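Local coordinates for agmatinase (Burkholderia thailandensis, PDB 4DZ4), which probably hydrolyses agmatine to putrescine and urea, as a manganese-dependent enzyme of the arginase family, at the interface of chains A and B and the interface of chains A and C. Numbering follows the deposited sequence. Chains: chain A/B/C, Agmatinase.

Contact 1: the interface of chains A and B. Residues chain A 59-61, 177-178; chain B 109.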
# COMPACT_ATOMS: atom_id res chain seq x y z
N ALA A 59 4.31 -23.05 10.42
CA ALA A 59 5.69 -23.39 10.73
C ALA A 59 6.65 -22.20 10.64
O ALA A 59 7.84 -22.33 10.87
CB ALA A 59 6.16 -24.53 9.82
N THR A 60 6.10 -21.02 10.31
CA THR A 60 6.93 -19.81 10.08
C THR A 60 7.53 -19.26 11.38
O THR A 60 6.93 -19.39 12.47
CB THR A 60 6.10 -18.69 9.40
OG1 THR A 60 4.92 -18.42 10.17
CG2 THR A 60 5.71 -19.06 7.95
N THR A 61 8.71 -18.65 11.27
CA THR A 61 9.44 -18.09 12.41
C THR A 61 9.37 -16.56 12.51
O THR A 61 9.63 -16.00 13.57
CB THR A 61 10.92 -18.49 12.40
OG1 THR A 61 11.53 -18.05 11.17
CG2 THR A 61 11.05 -20.02 12.54
N LEU A 177 7.10 -28.35 14.31
CA LEU A 177 6.59 -27.74 13.08
C LEU A 177 7.40 -26.47 12.79
O LEU A 177 7.05 -25.37 13.22
CB LEU A 177 5.11 -27.43 13.28
CG LEU A 177 4.12 -27.16 12.15
CD1 LEU A 177 4.27 -28.12 10.99
CD2 LEU A 177 2.71 -27.24 12.70
N ASN A 178 8.51 -26.62 12.07
CA ASN A 178 9.49 -25.51 11.90
C ASN A 178 10.07 -25.44 10.49
O ASN A 178 10.72 -26.38 10.05
CB ASN A 178 10.62 -25.62 12.94
CG ASN A 178 11.52 -24.36 13.04
OD1 ASN A 178 11.78 -23.66 12.05
ND2 ASN A 178 12.01 -24.10 14.24
N HIS B 109 6.58 -23.86 17.61
CA HIS B 109 6.90 -25.11 16.88
C HIS B 109 6.41 -26.33 17.60
O HIS B 109 6.41 -27.44 17.03
CB HIS B 109 8.39 -25.14 16.50
CG HIS B 109 8.83 -23.84 15.89
ND1 HIS B 109 8.40 -23.44 14.67
CD2 HIS B 109 9.55 -22.77 16.42
CE1 HIS B 109 8.87 -22.20 14.41
NE2 HIS B 109 9.58 -21.79 15.48
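ND1 of the B:His109 imidazole gives its N-H to the main-chain carbonyl oxygen of A:Leu177, with 2.8 Å between ND1 and that O. The acceptor lies in the plane of the ring, but the donor stands 36° above the plane of the carbonyl, so the bond does not follow a lone pair. A second bond runs the other way between the same two residues, from A:Leu177 N to B:His109 O at 2.9 Å, and this one is in the carbonyl plane on a lone pair. Donor and acceptor of one leucine backbone are thus met by one histidine, its side chain taking the carbonyl and its own carbonyl taking the amide. One face of that ring is covered by the A:Asn178 carboxamide, whose plane is tilted only 16° from it. Its nitrogen ND2 is 3.5 Å from B:His109 CD2 and sits over the ring centre. With CG of A:Asn178 anti to the backbone N (chi1 -168°), the amide is carried out to this stacking position. The methyl CG2 of A:Thr61 approaches the CE1-NE2 end of the ring obliquely, 3.6 Å from CE1, from the same side as the amide. A:Ala59 O lies at the ring edge, in plane, 3.7 Å from CE1. The ND1 bond and the amide stack probably limit rotation of the imidazole, while the A:Leu177 N bond ties down the histidine backbone. The patch is part of a two-fold symmetric interface of the deposited assembly, possibly a biological one. All six residues are in loops. A:Ala59 to A:Thr61 follow strand 49-54, and A:Leu177 and A:Asn178 belong to the stretch between strand 158-162, after which the manganese ligands Asp163, His165 and Asp167 come, and helix 182-188. B:His109 projects from the connection between strand 98-103 and the 3-10 helix 111-113.

Contact 2: the interface of chains A and C. Residues chain A 55, 68, 103; chain C 29-31.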
# COMPACT_ATOMS: atom_id res chain seq x y z
N PRO A 55 -1.57 -24.73 1.74
CA PRO A 55 -1.68 -23.34 2.23
C PRO A 55 -1.31 -23.24 3.72
O PRO A 55 -2.15 -22.89 4.58
CB PRO A 55 -3.15 -23.02 1.97
CG PRO A 55 -3.84 -24.36 2.16
CD PRO A 55 -2.89 -25.35 1.53
N LEU A 68 -1.64 -17.90 2.14
CA LEU A 68 -2.28 -17.38 0.92
C LEU A 68 -1.41 -17.48 -0.32
O LEU A 68 -1.84 -17.07 -1.41
CB LEU A 68 -2.74 -15.94 1.16
CG LEU A 68 -3.89 -15.77 2.17
CD1 LEU A 68 -3.99 -14.30 2.55
CD2 LEU A 68 -5.21 -16.25 1.61
N ASP A 103 -6.18 -27.62 -3.69
CA ASP A 103 -5.29 -27.59 -2.54
C ASP A 103 -5.38 -28.84 -1.65
O ASP A 103 -6.40 -29.53 -1.63
CB ASP A 103 -5.56 -26.35 -1.68
CG ASP A 103 -5.30 -25.05 -2.45
OD1 ASP A 103 -4.34 -25.00 -3.27
OD2 ASP A 103 -6.09 -24.09 -2.25
N TYR C 29 -8.83 -19.50 3.75
CA TYR C 29 -7.62 -18.96 3.09
C TYR C 29 -7.14 -19.81 1.91
O TYR C 29 -6.07 -19.56 1.38
CB TYR C 29 -6.46 -18.84 4.11
CG TYR C 29 -6.33 -20.06 5.03
CD1 TYR C 29 -5.58 -21.18 4.63
CD2 TYR C 29 -6.94 -20.08 6.28
CE1 TYR C 29 -5.44 -22.28 5.47
CE2 TYR C 29 -6.83 -21.17 7.13
CZ TYR C 29 -6.09 -22.27 6.72
OH TYR C 29 -5.99 -23.36 7.55
N ALA C 30 -7.90 -20.82 1.51
CA ALA C 30 -7.50 -21.65 0.37
C ALA C 30 -8.74 -22.05 -0.43
O ALA C 30 -9.84 -21.53 -0.19
CB ALA C 30 -6.74 -22.88 0.87
N GLY C 31 -8.57 -22.98 -1.36
CA GLY C 31 -9.72 -23.51 -2.09
C GLY C 31 -10.12 -22.70 -3.32
O GLY C 31 -9.84 -21.50 -3.40
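A:Asp103 has CG anti to its carbonyl carbon (chi1 -62°), which directs the carboxylate to the C:Ala30-C:Gly31 backbone, while C:Tyr29 has CG between its backbone N and carbonyl carbon (chi1 44°), bringing its ring beside A:Pro55. In this arginase-family subunit A:Asp103 closes strand 98-103 and A:Pro55 directly follows strand 49-54, so the ends of two strands receive a loop near the start of chain C. The patch is part of a two-fold symmetric interface between copies A and C of the deposited assembly, which may also form in solution. The amide N of C:Gly31 donates to the carboxylate oxygen OD2 of A:Asp103 at 2.9 Å; the bond is nearly straight, 169° at the hydrogen, and the donor meets OD2 almost head-on. That carboxylate oxygen also has the methyl CB of C:Ala30 alongside, 3.4 Å away. The same methyl is pressed against the proline ring, with CB of C:Ala30 3.5 Å from CG of A:Pro55, a tight fit, and so lies in the corner formed by the carboxylate and the proline ring. Next to it the tyrosine ring of C:Tyr29 turns its CD1 and CE1 carbons to A:Pro55, CE1 being 3.5 Å from the proline carbonyl oxygen O. A:Leu68, the last residue of the 3-10 helix 66-68, comes in from another quarter: its side chain crosses that of C:Tyr29 at about a right angle. Branch CD2 of the leucine makes the contact, 3.4 Å from the C:Tyr29 carbonyl oxygen O and also against its CB.

The C-alpha centres of contact 1 and contact 2 are about 18 Å apart. Two stretches of the chain serve both: strand 49-54 leads to A:Pro55 in contact 2 and on to the 59-61 loop in contact 1, and strand 98-103 ends at Asp103 of contact 2 a few residues before His109, which contact 1 takes from the partner. Each interface is two-fold symmetric, so every subunit offers both sides of each. With different partners, B and C, the two contacts could help to join the six copies of the deposited assembly, a hexamer plausible for an agmatinase.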